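Local structure of coatomer subunit delta (5FJZ) at the interface of chains A and B and the interface of chains A and C. The protein forms part of the coatomer (COPI) coat required for retrograde Golgi-to-ER transport of dilysine-tagged proteins, and binds tryptophan-based motifs of Dsl1 through its mu-homology domain. Sequence-based numbering; all coordinates share one arbitrary frame. Chains: chain A/B/C, Coatomer subunit delta.

Contact 1: the interface of chains A and B. Residues chain A 67-70, 110-112; chain B 26-28, 34-35, 115, 270.
The imidazole of B:His34 is the centre of this patch between two mu-homology domains, and shows how a ring can be packed on its face and bonded at its rim. The bent chain of A:Gln70 lays its CG over one face, 3.6 Å from the centroid of the B:His34 ring. Water 2 sits over the opposite face, and A:Val112 CG2 packs on B:Ser35 CB at 3.5 Å. With CG anti to the backbone N (chi1 175°), the histidine points into chain A, where B:His34 NE2 donates to A:Arg110 O at 2.6 Å; the oxygen lies in the ring plane, but the donor stands above the carbonyl plane. A:Ser68 O lies 3.0 Å from B:His34 NE2, so the one N-H faces two carbonyl oxygens and may be shared between them. B:Ser35 OG bonds B:His34 ND1 at 2.8 Å and helps to fix the ring's rotation. Farther out, B:Glu26 reaches tip to tip towards two partners. B:Glu26 OE1 forms a salt bridge with A:Arg110 NH2 at 2.9 Å, nearly straight (173° at H) and in the guanidinium plane, although met from above the carboxylate plane. B:Glu26 OE2 receives A:Gln70 NE2 on the anti lone pair at 2.5 Å. Waters 1 and 2 link the backbone N and O of A:Val112 to B:His34 O and B:Ala115 N. The site joins two domain copies in the deposited assembly, which may not be a pairing used in the coat.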
# COMPACT_ATOMS: atom_id res chain seq x y z
N LYS A 67 3.39 -30.06 -2.47
CA LYS A 67 4.04 -28.96 -1.76
C LYS A 67 4.18 -27.69 -2.68
O LYS A 67 4.39 -26.59 -2.17
CB LYS A 67 5.38 -29.42 -1.31
CG LYS A 67 5.26 -30.37 -0.10
CD LYS A 67 6.62 -30.65 0.50
CE LYS A 67 6.51 -31.70 1.61
NZ LYS A 67 7.87 -31.90 2.12
N SER A 68 4.18 -27.89 -4.00
CA SER A 68 4.39 -26.72 -4.90
C SER A 68 3.18 -25.78 -4.78
O SER A 68 3.28 -24.62 -5.26
CB SER A 68 4.60 -27.18 -6.36
OG SER A 68 3.45 -27.82 -6.88
N PHE A 69 2.07 -26.21 -4.18
CA PHE A 69 0.93 -25.35 -3.91
C PHE A 69 0.94 -24.56 -2.57
O PHE A 69 0.18 -23.65 -2.44
CB PHE A 69 -0.39 -26.10 -4.07
CG PHE A 69 -0.83 -26.18 -5.50
CD1 PHE A 69 -1.54 -25.17 -6.07
CD2 PHE A 69 -0.45 -27.25 -6.28
CE1 PHE A 69 -1.93 -25.25 -7.41
CE2 PHE A 69 -0.85 -27.36 -7.62
CZ PHE A 69 -1.58 -26.33 -8.19
N GLN A 70 1.88 -24.87 -1.70
CA GLN A 70 1.96 -24.39 -0.30
C GLN A 70 0.56 -24.14 0.27
O GLN A 70 0.22 -22.99 0.51
CB GLN A 70 2.80 -23.08 -0.23
CG GLN A 70 4.25 -23.33 -0.03
CD GLN A 70 4.56 -23.53 1.47
OE1 GLN A 70 4.14 -24.51 2.09
NE2 GLN A 70 5.30 -22.61 2.02
N ARG A 110 -0.67 -21.14 -3.43
CA ARG A 110 0.09 -20.33 -4.34
C ARG A 110 1.08 -21.19 -5.10
O ARG A 110 1.82 -21.97 -4.49
CB ARG A 110 0.89 -19.28 -3.56
CG ARG A 110 1.60 -18.28 -4.45
CD ARG A 110 2.09 -17.07 -3.65
NE ARG A 110 3.31 -17.36 -2.98
CZ ARG A 110 4.52 -17.23 -3.51
NH1 ARG A 110 4.70 -16.65 -4.66
NH2 ARG A 110 5.59 -17.53 -2.80
N LYS A 111 1.16 -20.96 -6.39
CA LYS A 111 2.14 -21.71 -7.18
C LYS A 111 2.71 -20.81 -8.19
O LYS A 111 2.02 -19.90 -8.72
CB LYS A 111 1.48 -22.94 -7.83
CG LYS A 111 2.51 -23.68 -8.62
CD LYS A 111 2.14 -25.11 -8.87
CE LYS A 111 3.15 -25.77 -9.78
NZ LYS A 111 2.58 -27.06 -10.12
N VAL A 112 4.00 -21.01 -8.44
CA VAL A 112 4.75 -20.23 -9.37
C VAL A 112 5.24 -21.08 -10.53
O VAL A 112 5.52 -22.28 -10.41
CB VAL A 112 5.93 -19.44 -8.78
CG1 VAL A 112 5.52 -18.54 -7.61
CG2 VAL A 112 7.15 -20.29 -8.52
N GLU B 26 10.59 -18.84 -0.68
CA GLU B 26 9.66 -19.55 0.25
C GLU B 26 9.98 -21.05 0.29
O GLU B 26 10.24 -21.68 -0.76
CB GLU B 26 8.21 -19.36 -0.16
CG GLU B 26 7.19 -20.03 0.76
CD GLU B 26 5.75 -19.58 0.56
OE1 GLU B 26 5.56 -18.48 -0.06
OE2 GLU B 26 4.83 -20.36 0.98
N PHE B 27 9.97 -21.59 1.49
CA PHE B 27 10.30 -23.00 1.78
C PHE B 27 9.18 -23.63 2.51
O PHE B 27 8.51 -22.98 3.32
CB PHE B 27 11.59 -23.10 2.68
CG PHE B 27 12.78 -22.43 2.12
CD1 PHE B 27 12.95 -21.03 2.29
CD2 PHE B 27 13.79 -23.11 1.43
CE1 PHE B 27 14.05 -20.40 1.73
CE2 PHE B 27 14.91 -22.46 0.89
CZ PHE B 27 14.99 -21.08 1.00
N SER B 28 8.96 -24.92 2.27
CA SER B 28 8.18 -25.71 3.20
C SER B 28 8.98 -25.93 4.54
O SER B 28 10.16 -25.76 4.58
CB SER B 28 7.84 -27.05 2.58
OG SER B 28 6.91 -26.88 1.54
N HIS B 34 9.71 -23.92 -2.39
CA HIS B 34 8.51 -23.64 -3.10
C HIS B 34 8.70 -22.72 -4.28
O HIS B 34 8.13 -22.93 -5.34
CB HIS B 34 7.50 -23.05 -2.10
CG HIS B 34 6.23 -22.59 -2.72
ND1 HIS B 34 6.05 -21.29 -3.10
CD2 HIS B 34 5.13 -23.27 -3.13
CE1 HIS B 34 4.84 -21.15 -3.59
NE2 HIS B 34 4.24 -22.33 -3.57
N SER B 35 9.47 -21.66 -4.12
CA SER B 35 9.51 -20.59 -5.10
C SER B 35 10.61 -19.64 -4.72
O SER B 35 10.99 -19.53 -3.57
CB SER B 35 8.21 -19.78 -5.19
OG SER B 35 7.81 -19.23 -3.94
N ALA B 115 9.46 -24.57 -7.85
CA ALA B 115 9.67 -25.51 -6.76
C ALA B 115 11.00 -26.27 -7.00
O ALA B 115 11.34 -26.57 -8.14
CB ALA B 115 8.49 -26.46 -6.63
N GLN B 270 7.28 -21.83 5.80
CA GLN B 270 5.83 -21.88 6.00
C GLN B 270 5.30 -23.33 5.88
O GLN B 270 5.76 -24.12 5.00
CB GLN B 270 5.32 -20.99 4.83
CG GLN B 270 3.87 -20.76 4.74
CD GLN B 270 3.62 -19.30 4.55
OE1 GLN B 270 3.90 -18.73 3.48
NE2 GLN B 270 3.14 -18.67 5.60
OXT GLN B 270 4.35 -23.78 6.58
O HOH W 1 6.64 -24.28 -8.52
O HOH W 2 5.49 -23.23 -6.57
O HOH W 3 7.33 -26.22 -0.80

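Contact 2: the interface of chains A and C. Residues chain A 9, 20, 45, 101-103; chain C 183, 185.
CG of C:Asn183 stands anti to its backbone N (chi1 175°) and carries the carboxamide into chain A, while the bend of A:Arg45 at chi3 (56°) brings its guanidinium over the face of that carboxamide. The two copies of this mu-homology domain, from the adaptor medium-subunit family, thus meet through flat groups: guanidinium and amide planes lie 10° apart and stack, although the chains cross at about a right angle. C:Asn183 CB lies over the guanidinium, off centre, 3.6 Å from A:Arg45 CZ. A:Arg45 grips A:Asp101 side-on in a salt bridge within chain A, with NE to OD1 at 2.9 Å and NH2 to OD2 at 3.0 Å, both oxygens being met from above the carboxylate plane. An alanine in place of A:Arg45 would probably lose the stack on the amide of C:Asn183 and leave A:Asp101 less firmly positioned. C:Asn183 ND2 spends its hydrogens on A:Asp101 O, at 3.0 Å and in the carbonyl plane, and on A:Ser103 OG at 2.8 Å, so the acceptors fix the rotation of the amide. C:Asn183 OD1 meets water 4 at 2.7 Å. The same water reaches C:Asp185 OD2 at 2.7 Å and A:Ser103 OG more loosely. A:Lys20 NZ, 4.4 Å from C:Asp185 OD2, may stabilise the carboxylate's negative charge without touching it.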
# COMPACT_ATOMS: atom_id res chain seq x y z
N VAL A 9 -22.77 -8.96 -4.87
CA VAL A 9 -22.67 -9.97 -3.80
C VAL A 9 -23.59 -11.15 -4.09
O VAL A 9 -24.80 -11.03 -4.07
CB VAL A 9 -22.98 -9.40 -2.40
CG1 VAL A 9 -23.10 -10.51 -1.36
CG2 VAL A 9 -21.89 -8.43 -1.96
N LYS A 20 -11.63 -19.05 -5.21
CA LYS A 20 -11.22 -17.86 -6.01
C LYS A 20 -9.78 -17.97 -6.37
O LYS A 20 -8.94 -18.18 -5.48
CB LYS A 20 -11.46 -16.61 -5.17
CG LYS A 20 -12.92 -16.27 -4.94
CD LYS A 20 -13.07 -15.05 -3.99
CE LYS A 20 -14.39 -14.36 -4.23
NZ LYS A 20 -14.78 -13.48 -3.08
N ARG A 45 -18.94 -18.89 3.50
CA ARG A 45 -19.97 -18.01 4.03
C ARG A 45 -21.07 -18.92 4.59
O ARG A 45 -21.62 -19.81 3.90
CB ARG A 45 -20.51 -17.09 3.01
CG ARG A 45 -19.65 -15.91 2.58
CD ARG A 45 -20.21 -15.21 1.35
NE ARG A 45 -21.59 -14.77 1.50
CZ ARG A 45 -22.37 -14.26 0.52
NH1 ARG A 45 -21.89 -14.15 -0.69
NH2 ARG A 45 -23.61 -13.88 0.75
N ASP A 101 -22.92 -14.59 7.75
CA ASP A 101 -22.61 -14.41 6.37
C ASP A 101 -21.29 -13.68 6.11
O ASP A 101 -21.16 -13.00 5.14
CB ASP A 101 -23.73 -13.71 5.64
CG ASP A 101 -23.95 -14.24 4.22
OD1 ASP A 101 -23.31 -15.21 3.83
OD2 ASP A 101 -24.75 -13.65 3.48
N GLN A 102 -20.33 -13.85 6.98
CA GLN A 102 -18.96 -13.30 6.79
C GLN A 102 -18.15 -14.21 5.93
O GLN A 102 -18.25 -15.47 6.02
CB GLN A 102 -18.20 -13.13 8.09
CG GLN A 102 -18.98 -12.42 9.17
CD GLN A 102 -19.64 -13.34 10.19
OE1 GLN A 102 -20.11 -14.45 9.87
NE2 GLN A 102 -19.73 -12.87 11.42
N SER A 103 -17.31 -13.60 5.11
CA SER A 103 -16.47 -14.41 4.18
C SER A 103 -15.29 -14.90 4.99
O SER A 103 -14.42 -14.11 5.44
CB SER A 103 -15.98 -13.62 2.94
OG SER A 103 -17.05 -13.23 2.09
N ASN C 183 -23.27 -9.82 3.62
CA ASN C 183 -21.86 -10.09 3.36
C ASN C 183 -21.28 -8.80 2.76
O ASN C 183 -21.81 -8.27 1.81
CB ASN C 183 -21.76 -11.25 2.40
CG ASN C 183 -20.33 -11.54 1.95
OD1 ASN C 183 -19.92 -11.15 0.83
ND2 ASN C 183 -19.55 -12.12 2.81
N ASP C 185 -17.30 -7.72 2.17
CA ASP C 185 -15.93 -8.04 2.58
C ASP C 185 -14.90 -6.93 2.45
O ASP C 185 -13.76 -7.14 2.84
CB ASP C 185 -15.50 -9.43 2.07
CG ASP C 185 -15.62 -9.54 0.63
OD1 ASP C 185 -15.51 -8.46 0.03
OD2 ASP C 185 -15.82 -10.67 0.14
O HOH W 4 -17.89 -12.09 -0.78

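Contact 3: the interface of chains A and C. Residues chain A 161-167, 181, 189-190; chain C 98-100, 102, 104.
Small apolar groups close around the stem of C:Asn100, an example of a polar side chain seated through its carbons as well as bonded through its amide. A:Thr190 CG2 touches C:Asn100 CB at 3.9 Å, and CG2 of A:Val181 meets the same carbon from a chain crossing at about a right angle. A:Val167 CG2 lies against the amide carbon. Alongside, the ring of A:Phe162 and the chain of C:Gln102 run antiparallel, flank to flank, with CD2 of the ring 4.0 Å from CG of the glutamine; the ring and amide planes are 29° apart. C:Pro98 CG packs on A:Phe162 CB at 3.8 Å. Outward from this packing, C:Asn100 OD1 accepts A:Val167 N at 3.1 Å on a lone pair in the carbonyl plane, a nearly straight bond (166° at H), while ND2 makes a weak bond to A:Glu165 O. The bend of C:Gln102 at chi2 (98°) turns NE2 towards A:Thr190 OG1, which it meets at 2.9 Å. A:Thr190 OG1 in turn donates to A:Val161 O at 2.7 Å, so the hydroxyl is gripped from both chains. C:Gln102 OE1 takes C:Asn100 N at 2.9 Å, tying together two residues that reach across. In chain A the site runs along the 161-167 loop, leading to strand 168-169, and the start of strand 190-194, with strand 180-182 giving A:Val181; in chain C it lies on the loop running into strand 104-113.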
# COMPACT_ATOMS: atom_id res chain seq x y z
N VAL A 161 -0.74 4.69 -23.07
CA VAL A 161 -0.56 5.91 -23.82
C VAL A 161 -1.89 6.59 -23.83
O VAL A 161 -2.93 5.98 -23.57
CB VAL A 161 0.00 5.65 -25.25
CG1 VAL A 161 1.38 5.09 -25.19
CG2 VAL A 161 -0.89 4.77 -26.04
N PHE A 162 -1.87 7.89 -24.07
CA PHE A 162 -3.11 8.67 -24.13
C PHE A 162 -3.08 9.49 -25.43
O PHE A 162 -2.56 10.62 -25.42
CB PHE A 162 -3.15 9.70 -22.95
CG PHE A 162 -3.26 9.06 -21.59
CD1 PHE A 162 -2.14 8.53 -21.00
CD2 PHE A 162 -4.46 8.89 -21.00
CE1 PHE A 162 -2.23 7.86 -19.79
CE2 PHE A 162 -4.58 8.19 -19.82
CZ PHE A 162 -3.46 7.69 -19.20
N PRO A 163 -3.54 8.92 -26.54
CA PRO A 163 -3.20 9.60 -27.80
C PRO A 163 -4.14 10.76 -28.07
O PRO A 163 -5.29 10.70 -27.65
CB PRO A 163 -3.39 8.49 -28.85
CG PRO A 163 -4.18 7.41 -28.20
CD PRO A 163 -3.99 7.52 -26.73
N GLN A 164 -3.65 11.78 -28.77
CA GLN A 164 -4.49 12.88 -29.28
C GLN A 164 -5.58 12.26 -30.18
O GLN A 164 -6.78 12.36 -29.88
CB GLN A 164 -3.62 13.95 -29.98
CG GLN A 164 -2.70 14.72 -29.04
CD GLN A 164 -3.47 15.73 -28.17
OE1 GLN A 164 -4.00 16.74 -28.67
NE2 GLN A 164 -3.48 15.48 -26.86
N GLU A 165 -5.16 11.47 -31.17
CA GLU A 165 -6.10 10.93 -32.20
C GLU A 165 -6.85 9.70 -31.69
O GLU A 165 -6.27 8.94 -30.94
CB GLU A 165 -5.26 10.57 -33.43
CG GLU A 165 -6.00 10.15 -34.69
CD GLU A 165 -6.74 11.29 -35.36
OE1 GLU A 165 -6.49 12.48 -35.05
OE2 GLU A 165 -7.58 10.99 -36.25
N PRO A 166 -8.09 9.47 -32.14
CA PRO A 166 -8.79 8.21 -31.85
C PRO A 166 -8.06 6.94 -32.30
O PRO A 166 -7.46 6.92 -33.37
CB PRO A 166 -10.08 8.28 -32.64
CG PRO A 166 -10.19 9.66 -33.22
CD PRO A 166 -8.94 10.43 -32.88
N VAL A 167 -8.17 5.88 -31.50
CA VAL A 167 -7.71 4.55 -31.93
C VAL A 167 -8.57 4.03 -33.07
O VAL A 167 -9.76 4.12 -32.99
CB VAL A 167 -8.00 3.55 -30.77
CG1 VAL A 167 -7.75 2.13 -31.23
CG2 VAL A 167 -7.20 3.88 -29.55
N VAL A 181 -13.05 0.71 -27.94
CA VAL A 181 -12.46 1.38 -26.81
C VAL A 181 -13.50 1.47 -25.71
O VAL A 181 -14.71 1.69 -25.98
CB VAL A 181 -11.60 2.61 -27.13
CG1 VAL A 181 -11.43 2.88 -28.61
CG2 VAL A 181 -11.88 3.80 -26.26
N GLY A 189 -4.16 4.19 -19.08
CA GLY A 189 -3.91 4.35 -20.54
C GLY A 189 -5.21 4.15 -21.28
O GLY A 189 -6.28 4.50 -20.78
N THR A 190 -5.10 3.63 -22.48
CA THR A 190 -6.22 3.45 -23.37
C THR A 190 -6.63 1.97 -23.44
O THR A 190 -5.81 1.11 -23.63
CB THR A 190 -5.81 3.97 -24.76
OG1 THR A 190 -5.34 5.33 -24.62
CG2 THR A 190 -6.97 3.86 -25.74
N PRO C 98 -7.02 14.02 -24.44
CA PRO C 98 -7.27 12.66 -24.90
C PRO C 98 -8.72 12.25 -25.01
O PRO C 98 -9.51 12.50 -24.09
CB PRO C 98 -6.57 11.79 -23.85
CG PRO C 98 -5.52 12.67 -23.30
CD PRO C 98 -6.12 14.08 -23.29
N ALA C 99 -9.10 11.62 -26.12
CA ALA C 99 -10.46 11.44 -26.50
C ALA C 99 -10.80 10.00 -26.82
O ALA C 99 -11.69 9.71 -27.60
CB ALA C 99 -10.85 12.33 -27.70
N ASN C 100 -10.14 9.08 -26.12
CA ASN C 100 -10.52 7.70 -26.14
C ASN C 100 -11.14 7.17 -24.83
O ASN C 100 -10.79 6.10 -24.33
CB ASN C 100 -9.29 6.83 -26.54
CG ASN C 100 -8.92 6.99 -28.04
OD1 ASN C 100 -9.66 6.57 -28.93
ND2 ASN C 100 -7.86 7.64 -28.29
N GLN C 102 -10.79 7.95 -21.74
CA GLN C 102 -9.98 7.81 -20.55
C GLN C 102 -10.43 8.77 -19.49
O GLN C 102 -10.76 9.93 -19.80
CB GLN C 102 -8.49 8.06 -20.85
CG GLN C 102 -7.94 7.28 -22.07
CD GLN C 102 -7.90 8.06 -23.37
OE1 GLN C 102 -8.71 8.98 -23.60
NE2 GLN C 102 -6.91 7.78 -24.19
N LEU C 104 -9.76 11.39 -17.05
CA LEU C 104 -8.74 12.37 -16.89
C LEU C 104 -9.03 13.17 -15.62
O LEU C 104 -9.96 13.98 -15.62
CB LEU C 104 -8.68 13.29 -18.08
CG LEU C 104 -8.66 12.60 -19.47
CD1 LEU C 104 -8.77 13.64 -20.55
CD2 LEU C 104 -7.39 11.74 -19.70

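Contact 1 lies about 27 Å from contact 2 and 41 Å from contact 3, while contacts 2 and 3 are about 37 Å apart, between C-alpha centres. Contacts 2 and 3 belong to one two-fold interface, A with C, and use overlapping parts of the same loop: residue 102 appears in chain A at contact 2 and in chain C at contact 3. Strand 104-113, which follows that loop, supplies A:Arg110 to contact 1, and strands 15-27 and 33-46 serve contact 1 from chain B and contact 2 from chain A. Chain A therefore meets two neighbours through linked elements; the structure alone does not show whether this assembly forms in the coat.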